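Local coordinates for protein response regulator receiver (Brucella melitensis biovar Abortus, PDB 4G97) that probably acts as a two-component response regulator of the general stress response, joining a sigma-factor-like helical region to a phosphorylatable receiver domain, at residues A20-Q25 / D29-A34; L101-G106 / V246-S251; P185-A190 / Q252-E257; E223-G228 / T234-K239. All coordinates share one frame; numbering follows the deposited sequence.

In the fold
PhyR illustrates how short- and long-range contacts share the work of joining two domains. From the N terminus, interaction 1 comes first and spans three residues, all in the first turn of helix 25-41, just after the turn from helix 11-22. Interaction 2 opens on helix 94-104 of the sigma-like region and closes 139 residues later on helix 243-265, bridging the two domains. Interaction 3 starts within that span, on strand 187-191, and ends on the next six residues of the same helix, so interactions 2 and 3 cross. Interaction 4 is local to the approach to strand 236-238 and lies within both larger loops. Helix 243-265 thus serves the sigma-like helices with one flank and the receiver sheet with another.

Interaction 1: A20-Q25 / D29-A34; sequences ALTGSQ and DAYVAA
Gln25 and Asp29 meet one helical turn apart and are joined twice, once through the backbone and once through their side chains. The amide N of Asp29 donates to Gln25 O at 2.9 Å, the first-turn bond of helix 25-41. Beside it, Gln25 NE2 reaches Asp29 OD2 at 2.8 Å, but the bond is bent (138° at the hydrogen) and lies out of both planes; the amide and carboxylate stand 84° apart. The carboxylate oxygen is met on its syn side. Gln25 extends its CG opposite its own nitrogen (chi1 -167°) and then bends at chi2, which swings NE2 round to Asp29 OD2. Further bonds fix the amide's rotation: NE2 also donates to Arg230 O, and OE1 accepts from Glu232 N. Asp29 OD1 in turn forms a salt bridge with Arg19, so each carboxylate oxygen has a partner. The second meeting is apolar. Thr22 turns OG1 back to Ser18 O, which leaves its CG2 methyl leading toward Tyr31, 3.7 Å from CD1 and 3.8 Å from CE1, at an oblique angle to the ring. Between these contacts, Gly23 leaves helix 11-22 with positive phi and Ser24 caps the next helix through OG to Ser27 N. A glycine-ended helix followed at once by a serine N-cap makes a tight turn between two consecutive helices, here within the sigma2 region.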
loop_
_atom_site.group_PDB
_atom_site.type_symbol
_atom_site.label_atom_id
_atom_site.label_comp_id
_atom_site.label_asym_id
_atom_site.label_seq_id
_atom_site.Cartn_x
_atom_site.Cartn_y
_atom_site.Cartn_z
ATOM N N ALA A 20 1.251 1.259 4.217
ATOM C CA ALA A 20 0.242 0.183 4.053
ATOM C C ALA A 20 -0.162 -0.392 5.407
ATOM O O ALA A 20 -1.320 -0.740 5.624
ATOM C CB ALA A 20 0.801 -0.931 3.193
ATOM N N LEU A 21 0.804 -0.443 6.328
ATOM C CA LEU A 21 0.664 -0.963 7.672
ATOM C C LEU A 21 -0.102 -0.045 8.613
ATOM O O LEU A 21 -0.832 -0.544 9.445
ATOM C CB LEU A 21 2.069 -1.221 8.219
ATOM C CG LEU A 21 2.235 -2.414 9.124
ATOM C CD1 LEU A 21 2.069 -3.726 8.340
ATOM C CD2 LEU A 21 3.610 -2.367 9.796
ATOM N N THR A 22 0.063 1.278 8.498
ATOM C CA THR A 22 -0.575 2.251 9.394
ATOM C C THR A 22 -1.812 2.946 8.789
ATOM O O THR A 22 -2.624 3.497 9.530
ATOM C CB THR A 22 0.449 3.285 9.879
ATOM O OG1 THR A 22 0.828 4.124 8.786
ATOM C CG2 THR A 22 1.651 2.652 10.533
ATOM N N GLY A 23 -1.918 2.954 7.462
ATOM C CA GLY A 23 -3.042 3.581 6.789
ATOM C C GLY A 23 -2.940 5.067 6.506
ATOM O O GLY A 23 -3.912 5.652 6.023
ATOM N N SER A 24 -1.773 5.700 6.749
ATOM C CA SER A 24 -1.589 7.118 6.396
ATOM C C SER A 24 -0.171 7.410 5.965
ATOM O O SER A 24 0.757 6.754 6.421
ATOM C CB SER A 24 -1.976 8.043 7.551
ATOM O OG SER A 24 -1.315 7.651 8.743
ATOM N N GLN A 25 0.009 8.434 5.127
ATOM C CA GLN A 25 1.347 8.845 4.745
ATOM C C GLN A 25 2.084 9.399 5.962
ATOM O O GLN A 25 3.244 9.053 6.169
ATOM C CB GLN A 25 1.329 9.869 3.612
ATOM C CG GLN A 25 2.725 10.029 3.020
ATOM C CD GLN A 25 3.063 11.430 2.611
ATOM O OE1 GLN A 25 2.186 12.234 2.351
ATOM N NE2 GLN A 25 4.348 11.712 2.399
ATOM N N ASP A 29 5.416 7.433 7.227
ATOM C CA ASP A 29 6.673 8.162 7.134
ATOM C C ASP A 29 7.320 8.426 8.505
ATOM O O ASP A 29 8.547 8.285 8.643
ATOM C CB ASP A 29 6.475 9.465 6.353
ATOM C CG ASP A 29 6.199 9.311 4.875
ATOM O OD1 ASP A 29 6.211 8.157 4.377
ATOM O OD2 ASP A 29 5.984 10.342 4.207
ATOM N N ALA A 30 6.507 8.770 9.515
ATOM C CA ALA A 30 6.993 9.064 10.867
ATOM C C ALA A 30 7.624 7.859 11.548
ATOM O O ALA A 30 8.661 8.014 12.197
ATOM C CB ALA A 30 5.874 9.634 11.722
ATOM N N TYR A 31 7.040 6.654 11.372
ATOM C CA TYR A 31 7.580 5.409 11.928
ATOM C C TYR A 31 8.896 5.065 11.241
ATOM O O TYR A 31 9.783 4.495 11.881
ATOM C CB TYR A 31 6.600 4.240 11.737
ATOM C CG TYR A 31 5.608 4.036 12.862
ATOM C CD1 TYR A 31 4.245 4.223 12.657
ATOM C CD2 TYR A 31 6.022 3.568 14.109
ATOM C CE1 TYR A 31 3.320 4.016 13.684
ATOM C CE2 TYR A 31 5.106 3.348 15.143
ATOM C CZ TYR A 31 3.754 3.571 14.923
ATOM O OH TYR A 31 2.848 3.354 15.934
ATOM N N VAL A 32 9.034 5.398 9.936
ATOM C CA VAL A 32 10.287 5.120 9.214
ATOM C C VAL A 32 11.364 6.084 9.694
ATOM O O VAL A 32 12.467 5.635 10.011
ATOM C CB VAL A 32 10.147 5.101 7.669
ATOM C CG1 VAL A 32 11.522 5.055 6.988
ATOM C CG2 VAL A 32 9.305 3.902 7.232
ATOM N N ALA A 33 11.015 7.391 9.798
ATOM C CA ALA A 33 11.912 8.452 10.260
ATOM C C ALA A 33 12.431 8.171 11.673
ATOM O O ALA A 33 13.634 8.333 11.917
ATOM C CB ALA A 33 11.223 9.804 10.193
ATOM N N ALA A 34 11.545 7.681 12.578
ATOM C CA ALA A 34 11.899 7.321 13.965
ATOM C C ALA A 34 12.867 6.149 14.018
ATOM O O ALA A 34 13.799 6.179 14.818
ATOM C CB ALA A 34 10.656 7.007 14.788
#

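Interaction 2: L101-G106 / V246-S251; sequences LVAVEG and VKALIS
Ala103 and Ala248 mark the closest backbone approach of two helices that lie far apart in sequence, with their CA atoms 6.6 Å from each other. Such nearness is possible because both positions present only a methyl group to the partner helix. Segment 246-251 is regular helix throughout, whereas 101-106 includes a wider pi-type turn at 101-104, and Gly106 is the first residue to leave helical backbone angles, with positive phi; the bond from Gly106 N to Val102 O is weak, at 3.5 Å. The contact itself is entirely apolar. Ala103 CB faces Ala248 CB at 4.0 Å, and Val104 supplies the rest through a single branch. With CG1 opposite the backbone nitrogen (chi1 -178°), the CG2 methyl is the one that lies beside that nitrogen and projects to helix 243-265. There it settles between two residues, 3.7 Å from Ala248 CB and 4.0 Å from Leu249 CG, while Leu249 CD2 follows at 4.1 Å. The side chains of Val104 and Leu249 cross at about a right angle, the valine methyl resting nearest the leucine's branch point. All four residues are buried. Helix 11-22 adds Arg16 against Val104, and Ala20 against Leu249 CD2. The other methyl of Leu249, CD1, packs on Val237 of strand 236-238, which places this contact between the sigma-like helices and the edge of the receiver sheet.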
loop_
_atom_site.group_PDB
_atom_site.type_symbol
_atom_site.label_atom_id
_atom_site.label_comp_id
_atom_site.label_asym_id
_atom_site.label_seq_id
_atom_site.Cartn_x
_atom_site.Cartn_y
_atom_site.Cartn_z
ATOM N N LEU A 101 4.336 -8.254 3.522
ATOM C CA LEU A 101 5.753 -8.570 3.251
ATOM C C LEU A 101 5.955 -9.430 2.026
ATOM O O LEU A 101 6.925 -9.229 1.298
ATOM C CB LEU A 101 6.433 -9.229 4.476
ATOM C CG LEU A 101 6.671 -8.321 5.690
ATOM C CD1 LEU A 101 6.983 -9.142 6.919
ATOM C CD2 LEU A 101 7.737 -7.264 5.409
ATOM N N VAL A 102 5.050 -10.393 1.799
ATOM C CA VAL A 102 5.126 -11.274 0.644
ATOM C C VAL A 102 4.424 -10.683 -0.581
ATOM O O VAL A 102 5.072 -10.517 -1.611
ATOM C CB VAL A 102 4.727 -12.759 0.939
ATOM C CG1 VAL A 102 5.708 -13.415 1.905
ATOM C CG2 VAL A 102 3.312 -12.868 1.487
ATOM N N ALA A 103 3.116 -10.342 -0.470
ATOM C CA ALA A 103 2.316 -9.825 -1.599
ATOM C C ALA A 103 2.706 -8.446 -2.048
ATOM O O ALA A 103 2.706 -8.191 -3.252
ATOM C CB ALA A 103 0.839 -9.851 -1.266
ATOM N N VAL A 104 3.035 -7.538 -1.114
ATOM C CA VAL A 104 3.414 -6.183 -1.549
ATOM C C VAL A 104 4.925 -6.000 -1.617
ATOM O O VAL A 104 5.421 -5.416 -2.575
ATOM C CB VAL A 104 2.747 -5.084 -0.682
ATOM C CG1 VAL A 104 3.110 -3.676 -1.170
ATOM C CG2 VAL A 104 1.231 -5.271 -0.613
ATOM N N GLU A 105 5.638 -6.419 -0.574
ATOM C CA GLU A 105 7.073 -6.168 -0.447
ATOM C C GLU A 105 8.047 -7.029 -1.265
ATOM O O GLU A 105 9.221 -6.678 -1.378
ATOM C CB GLU A 105 7.491 -5.979 1.031
ATOM C CG GLU A 105 6.797 -4.794 1.712
ATOM C CD GLU A 105 6.910 -3.457 0.992
ATOM O OE1 GLU A 105 8.042 -3.061 0.636
ATOM O OE2 GLU A 105 5.862 -2.821 0.744
ATOM N N GLY A 106 7.557 -8.098 -1.865
ATOM C CA GLY A 106 8.395 -8.960 -2.696
ATOM C C GLY A 106 9.354 -9.905 -1.987
ATOM O O GLY A 106 10.272 -10.429 -2.627
ATOM N N VAL A 246 -2.209 -5.907 -5.599
ATOM C CA VAL A 246 -3.477 -5.172 -5.757
ATOM C C VAL A 246 -4.492 -5.655 -4.710
ATOM O O VAL A 246 -5.064 -4.845 -3.979
ATOM C CB VAL A 246 -4.023 -5.310 -7.199
ATOM C CG1 VAL A 246 -5.429 -4.735 -7.310
ATOM C CG2 VAL A 246 -3.087 -4.628 -8.197
ATOM N N LYS A 247 -4.677 -6.966 -4.625
ATOM C CA LYS A 247 -5.560 -7.619 -3.662
ATOM C C LYS A 247 -5.243 -7.152 -2.220
ATOM O O LYS A 247 -6.155 -6.761 -1.476
ATOM C CB LYS A 247 -5.382 -9.136 -3.806
ATOM C CG LYS A 247 -6.145 -9.977 -2.796
ATOM C CD LYS A 247 -6.174 -11.444 -3.205
ATOM C CE LYS A 247 -5.083 -12.278 -2.585
ATOM N NZ LYS A 247 -5.097 -13.674 -3.104
ATOM N N ALA A 248 -3.944 -7.181 -1.851
ATOM C CA ALA A 248 -3.453 -6.795 -0.533
ATOM C C ALA A 248 -3.715 -5.348 -0.228
ATOM O O ALA A 248 -4.135 -5.042 0.882
ATOM C CB ALA A 248 -1.961 -7.075 -0.422
ATOM N N LEU A 249 -3.439 -4.453 -1.184
ATOM C CA LEU A 249 -3.622 -3.030 -0.956
ATOM C C LEU A 249 -5.087 -2.612 -0.909
ATOM O O LEU A 249 -5.425 -1.756 -0.106
ATOM C CB LEU A 249 -2.781 -2.179 -1.884
ATOM C CG LEU A 249 -1.264 -2.335 -1.669
ATOM C CD1 LEU A 249 -0.503 -1.714 -2.810
ATOM C CD2 LEU A 249 -0.823 -1.758 -0.318
ATOM N N ILE A 250 -5.963 -3.272 -1.698
ATOM C CA ILE A 250 -7.405 -3.016 -1.610
ATOM C C ILE A 250 -7.895 -3.445 -0.229
ATOM O O ILE A 250 -8.623 -2.691 0.420
ATOM C CB ILE A 250 -8.243 -3.667 -2.750
ATOM C CG1 ILE A 250 -7.898 -3.013 -4.088
ATOM C CG2 ILE A 250 -9.761 -3.508 -2.456
ATOM C CD1 ILE A 250 -8.409 -3.791 -5.290
ATOM N N SER A 251 -7.464 -4.633 0.228
ATOM C CA SER A 251 -7.812 -5.165 1.539
ATOM C C SER A 251 -7.420 -4.179 2.657
ATOM O O SER A 251 -8.247 -3.888 3.526
ATOM C CB SER A 251 -7.139 -6.514 1.767
ATOM O OG SER A 251 -7.447 -6.987 3.067
#

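Interaction 3: P185-A190 / Q252-E257; sequences PRMVLA and QALFFE
Arg186 holds Glu257 by a salt bridge in which two nitrogens converge on one oxygen. Arg186 NH2 donates to Glu257 OE2 at 2.7 Å with a fairly straight bond (155°), and Arg186 NH1 reaches the same OE2 at 3.0 Å along a more bent path. Both bonds lie in the guanidinium plane and arrive end-on, yet the carboxylate is turned 88° to that plane. The shared oxygen is therefore approached differently by its donors: OE2 receives NH2 with its anti lone pair, while NH1 comes from above the carboxylate plane. Both chains bend at chi2 and come from opposite directions to meet. Inward from this pair, Met187 begins strand 187-191 and extends its first two torsions before bending at chi3, which delivers its CE methyl to the helix. CE touches Leu254 CD2 at 3.6 Å and Ala253 CB at 3.7 Å, the side chains of Met187 and Leu254 crossing at about a right angle. Ile250 and Ile216 continue this apolar layer between helix 243-265 and the sheet. The chemistry is graded: the methyl of a buried methionine packs strand 187-191 against the helix, and at the partly exposed margin two donors on one oxygen would favour a charged carboxylate.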
loop_
_atom_site.group_PDB
_atom_site.type_symbol
_atom_site.label_atom_id
_atom_site.label_comp_id
_atom_site.label_asym_id
_atom_site.label_seq_id
_atom_site.Cartn_x
_atom_site.Cartn_y
_atom_site.Cartn_z
ATOM N N PRO A 185 -18.366 6.416 -6.925
ATOM C CA PRO A 185 -17.723 5.192 -6.412
ATOM C C PRO A 185 -17.217 5.396 -4.978
ATOM O O PRO A 185 -16.986 6.519 -4.538
ATOM C CB PRO A 185 -16.575 4.965 -7.396
ATOM C CG PRO A 185 -16.247 6.318 -7.883
ATOM C CD PRO A 185 -17.558 7.024 -7.999
ATOM N N ARG A 186 -17.052 4.298 -4.266
ATOM C CA ARG A 186 -16.624 4.295 -2.877
ATOM C C ARG A 186 -15.086 4.321 -2.735
ATOM O O ARG A 186 -14.562 4.722 -1.697
ATOM C CB ARG A 186 -17.227 3.037 -2.224
ATOM C CG ARG A 186 -17.132 2.926 -0.710
ATOM C CD ARG A 186 -17.849 4.055 -0.013
ATOM N NE ARG A 186 -17.657 4.002 1.438
ATOM C CZ ARG A 186 -16.620 4.515 2.090
ATOM N NH1 ARG A 186 -15.629 5.095 1.425
ATOM N NH2 ARG A 186 -16.555 4.434 3.411
ATOM N N MET A 187 -14.383 3.920 -3.807
ATOM C CA MET A 187 -12.930 3.802 -3.879
ATOM C C MET A 187 -12.468 4.135 -5.288
ATOM O O MET A 187 -13.215 3.941 -6.260
ATOM C CB MET A 187 -12.540 2.341 -3.521
ATOM C CG MET A 187 -11.033 2.078 -3.451
ATOM S SD MET A 187 -10.608 0.403 -2.900
ATOM C CE MET A 187 -10.773 0.570 -1.222
ATOM N N VAL A 188 -11.205 4.595 -5.405
ATOM C CA VAL A 188 -10.573 4.915 -6.683
ATOM C C VAL A 188 -9.218 4.188 -6.781
ATOM O O VAL A 188 -8.458 4.178 -5.812
ATOM C CB VAL A 188 -10.431 6.464 -6.885
ATOM C CG1 VAL A 188 -9.707 6.805 -8.180
ATOM C CG2 VAL A 188 -11.795 7.155 -6.858
ATOM N N LEU A 189 -8.924 3.597 -7.962
ATOM C CA LEU A 189 -7.625 2.996 -8.296
ATOM C C LEU A 189 -7.166 3.846 -9.469
ATOM O O LEU A 189 -7.819 3.837 -10.519
ATOM C CB LEU A 189 -7.734 1.506 -8.669
ATOM C CG LEU A 189 -8.630 0.661 -7.749
ATOM C CD1 LEU A 189 -8.855 -0.680 -8.309
ATOM C CD2 LEU A 189 -8.085 0.559 -6.358
ATOM N N ALA A 190 -6.137 4.702 -9.235
ATOM C CA ALA A 190 -5.681 5.677 -10.223
ATOM C C ALA A 190 -4.246 5.542 -10.679
ATOM O O ALA A 190 -3.325 5.465 -9.854
ATOM C CB ALA A 190 -5.902 7.093 -9.699
ATOM N N GLN A 252 -6.169 -3.675 2.648
ATOM C CA GLN A 252 -5.730 -2.694 3.647
ATOM C C GLN A 252 -6.571 -1.429 3.590
ATOM O O GLN A 252 -6.987 -0.930 4.632
ATOM C CB GLN A 252 -4.252 -2.321 3.462
ATOM C CG GLN A 252 -3.280 -3.421 3.822
ATOM C CD GLN A 252 -3.378 -3.858 5.252
ATOM O OE1 GLN A 252 -3.879 -4.926 5.529
ATOM N NE2 GLN A 252 -2.866 -3.073 6.185
ATOM N N ALA A 253 -6.814 -0.901 2.387
ATOM C CA ALA A 253 -7.581 0.342 2.208
ATOM C C ALA A 253 -8.995 0.245 2.801
ATOM O O ALA A 253 -9.466 1.215 3.396
ATOM C CB ALA A 253 -7.653 0.721 0.739
ATOM N N LEU A 254 -9.661 -0.913 2.622
ATOM C CA LEU A 254 -10.995 -1.185 3.140
ATOM C C LEU A 254 -10.951 -1.467 4.643
ATOM O O LEU A 254 -11.897 -1.119 5.338
ATOM C CB LEU A 254 -11.637 -2.363 2.414
ATOM C CG LEU A 254 -12.020 -2.158 0.952
ATOM C CD1 LEU A 254 -12.438 -3.474 0.335
ATOM C CD2 LEU A 254 -13.156 -1.138 0.810
ATOM N N PHE A 255 -9.852 -2.093 5.140
ATOM C CA PHE A 255 -9.622 -2.354 6.564
ATOM C C PHE A 255 -9.562 -1.015 7.332
ATOM O O PHE A 255 -10.253 -0.877 8.349
ATOM C CB PHE A 255 -8.336 -3.179 6.774
ATOM C CG PHE A 255 -7.927 -3.400 8.210
ATOM C CD1 PHE A 255 -8.535 -4.391 8.980
ATOM C CD2 PHE A 255 -6.951 -2.602 8.805
ATOM C CE1 PHE A 255 -8.178 -4.575 10.323
ATOM C CE2 PHE A 255 -6.606 -2.776 10.153
ATOM C CZ PHE A 255 -7.204 -3.776 10.896
ATOM N N PHE A 256 -8.774 -0.027 6.819
ATOM C CA PHE A 256 -8.667 1.299 7.441
ATOM C C PHE A 256 -9.888 2.151 7.215
ATOM O O PHE A 256 -10.229 2.930 8.098
ATOM C CB PHE A 256 -7.387 2.049 7.035
ATOM C CG PHE A 256 -6.160 1.403 7.626
ATOM C CD1 PHE A 256 -5.904 1.476 8.993
ATOM C CD2 PHE A 256 -5.269 0.698 6.823
ATOM C CE1 PHE A 256 -4.780 0.856 9.545
ATOM C CE2 PHE A 256 -4.152 0.071 7.378
ATOM C CZ PHE A 256 -3.922 0.154 8.733
ATOM N N GLU A 257 -10.568 1.986 6.059
ATOM C CA GLU A 257 -11.796 2.743 5.769
ATOM C C GLU A 257 -12.903 2.374 6.739
ATOM O O GLU A 257 -13.623 3.256 7.218
ATOM C CB GLU A 257 -12.258 2.583 4.307
ATOM C CG GLU A 257 -13.404 3.500 3.902
ATOM C CD GLU A 257 -13.204 4.996 4.064
ATOM O OE1 GLU A 257 -12.042 5.436 4.219
ATOM O OE2 GLU A 257 -14.218 5.730 4.037
#

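Interaction 4: E223-G228 / T234-K239; sequences ERLLTG and TFLVTK
Leu236 meets Leu225 and Leu226 without a flat group between them; the ring closest by in sequence, that of Phe235, is turned the other way. Thr234 CG2 lies over the centre of one face of that ring, 3.6 Å above its plane, and the ring packs among Gln252, Ala253 and Ile216. What joins 223-228 to 234-239 is therefore aliphatic. Leu236 CG stands opposite the backbone nitrogen (chi1 -154°), which carries both methyls out from the strand toward the loop. Its CD2 does most of the touching: it comes tip to tip with Leu226, 3.7 Å from CG and 3.8 Å from CD2, and lies 4.0 Å from Leu225 CB. The other branch, Leu236 CD1, meets Leu225 CD1 at 4.0 Å, the two side chains crossing at about a right angle. One leucine thus wedges against two successive residues of the loop between strands 215-219 and 236-238. Helix 11-22 supports this loop, with Pro12 and Arg16 against Leu226 and with Arg15 and Arg19 binding the carbonyls of Leu226 and Leu225. Beside strand 236-238 runs strand 215-219, whose Phe217 touches Leu236, and the contact fastens the connecting loop to an edge strand of the receiver sheet.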
loop_
_atom_site.group_PDB
_atom_site.type_symbol
_atom_site.label_atom_id
_atom_site.label_comp_id
_atom_site.label_asym_id
_atom_site.label_seq_id
_atom_site.Cartn_x
_atom_site.Cartn_y
_atom_site.Cartn_z
ATOM N N GLU A 223 9.316 4.735 -6.378
ATOM C CA GLU A 223 10.312 5.406 -5.536
ATOM C C GLU A 223 10.153 6.918 -5.538
ATOM O O GLU A 223 10.316 7.518 -4.492
ATOM C CB GLU A 223 11.744 5.015 -5.957
ATOM C CG GLU A 223 12.017 3.516 -5.893
ATOM C CD GLU A 223 11.642 2.712 -7.131
ATOM O OE1 GLU A 223 10.964 3.255 -8.038
ATOM O OE2 GLU A 223 12.057 1.533 -7.199
ATOM N N ARG A 224 9.761 7.518 -6.683
ATOM C CA ARG A 224 9.491 8.958 -6.842
ATOM C C ARG A 224 8.406 9.463 -5.861
ATOM O O ARG A 224 8.353 10.659 -5.546
ATOM C CB ARG A 224 8.989 9.248 -8.269
ATOM C CG ARG A 224 10.061 9.246 -9.327
ATOM C CD ARG A 224 9.433 9.612 -10.656
ATOM N NE ARG A 224 10.445 9.878 -11.678
ATOM C CZ ARG A 224 10.193 10.000 -12.978
ATOM N NH1 ARG A 224 8.957 9.844 -13.440
ATOM N NH2 ARG A 224 11.176 10.258 -13.828
ATOM N N LEU A 225 7.568 8.545 -5.375
ATOM C CA LEU A 225 6.454 8.863 -4.482
ATOM C C LEU A 225 6.636 8.267 -3.110
ATOM O O LEU A 225 5.696 8.219 -2.320
ATOM C CB LEU A 225 5.137 8.404 -5.121
ATOM C CG LEU A 225 4.756 9.099 -6.429
ATOM C CD1 LEU A 225 3.559 8.433 -7.027
ATOM C CD2 LEU A 225 4.403 10.578 -6.197
ATOM N N LEU A 226 7.867 7.864 -2.796
ATOM C CA LEU A 226 8.155 7.262 -1.503
ATOM C C LEU A 226 9.309 7.967 -0.796
ATOM O O LEU A 226 10.033 7.355 -0.022
ATOM C CB LEU A 226 8.404 5.736 -1.668
ATOM C CG LEU A 226 7.236 4.868 -2.167
ATOM C CD1 LEU A 226 7.725 3.481 -2.610
ATOM C CD2 LEU A 226 6.142 4.739 -1.082
ATOM N N THR A 227 9.472 9.269 -1.049
ATOM C CA THR A 227 10.559 10.049 -0.432
ATOM C C THR A 227 10.305 10.385 1.033
ATOM O O THR A 227 11.255 10.557 1.787
ATOM C CB THR A 227 10.834 11.341 -1.235
ATOM O OG1 THR A 227 9.791 12.275 -0.967
ATOM C CG2 THR A 227 10.956 11.094 -2.736
ATOM N N GLY A 228 9.034 10.554 1.409
ATOM C CA GLY A 228 8.669 11.003 2.754
ATOM C C GLY A 228 8.988 12.487 2.923
ATOM O O GLY A 228 9.041 12.993 4.042
ATOM N N THR A 234 -0.734 7.048 0.125
ATOM C CA THR A 234 -0.670 6.102 1.237
ATOM C C THR A 234 -0.505 4.689 0.640
ATOM O O THR A 234 0.229 3.872 1.179
ATOM C CB THR A 234 -1.967 6.197 2.073
ATOM O OG1 THR A 234 -1.995 7.472 2.683
ATOM C CG2 THR A 234 -2.078 5.118 3.145
ATOM N N PHE A 235 -1.242 4.399 -0.432
ATOM C CA PHE A 235 -1.272 3.067 -1.046
ATOM C C PHE A 235 -0.763 3.155 -2.458
ATOM O O PHE A 235 -1.242 3.968 -3.234
ATOM C CB PHE A 235 -2.689 2.472 -0.977
ATOM C CG PHE A 235 -3.262 2.384 0.413
ATOM C CD1 PHE A 235 -2.741 1.483 1.346
ATOM C CD2 PHE A 235 -4.375 3.139 0.772
ATOM C CE1 PHE A 235 -3.265 1.405 2.633
ATOM C CE2 PHE A 235 -4.915 3.047 2.064
ATOM C CZ PHE A 235 -4.364 2.176 2.984
ATOM N N LEU A 236 0.279 2.385 -2.752
ATOM C CA LEU A 236 0.975 2.475 -4.032
ATOM C C LEU A 236 1.217 1.101 -4.643
ATOM O O LEU A 236 1.904 0.273 -4.055
ATOM C CB LEU A 236 2.326 3.186 -3.775
ATOM C CG LEU A 236 2.996 3.948 -4.909
ATOM C CD1 LEU A 236 2.074 5.045 -5.497
ATOM C CD2 LEU A 236 4.261 4.599 -4.400
ATOM N N VAL A 237 0.612 0.866 -5.804
ATOM C CA VAL A 237 0.743 -0.369 -6.568
ATOM C C VAL A 237 1.806 -0.087 -7.643
ATOM O O VAL A 237 1.790 0.974 -8.264
ATOM C CB VAL A 237 -0.621 -0.806 -7.199
ATOM C CG1 VAL A 237 -0.432 -1.854 -8.296
ATOM C CG2 VAL A 237 -1.584 -1.337 -6.146
ATOM N N THR A 238 2.719 -1.033 -7.861
ATOM C CA THR A 238 3.715 -0.893 -8.927
ATOM C C THR A 238 3.119 -1.484 -10.222
ATOM O O THR A 238 2.466 -2.526 -10.172
ATOM C CB THR A 238 5.023 -1.581 -8.528
ATOM O OG1 THR A 238 5.584 -0.887 -7.411
ATOM C CG2 THR A 238 6.056 -1.615 -9.671
ATOM N N LYS A 239 3.285 -0.800 -11.352
ATOM C CA LYS A 239 2.864 -1.383 -12.618
ATOM C C LYS A 239 4.124 -1.793 -13.409
ATOM O O LYS A 239 5.070 -1.012 -13.449
ATOM C CB LYS A 239 1.838 -0.559 -13.407
ATOM C CG LYS A 239 2.320 0.747 -13.967
ATOM C CD LYS A 239 1.333 1.295 -14.967
ATOM C CE LYS A 239 1.850 2.613 -15.470
ATOM N NZ LYS A 239 0.995 3.151 -16.549
#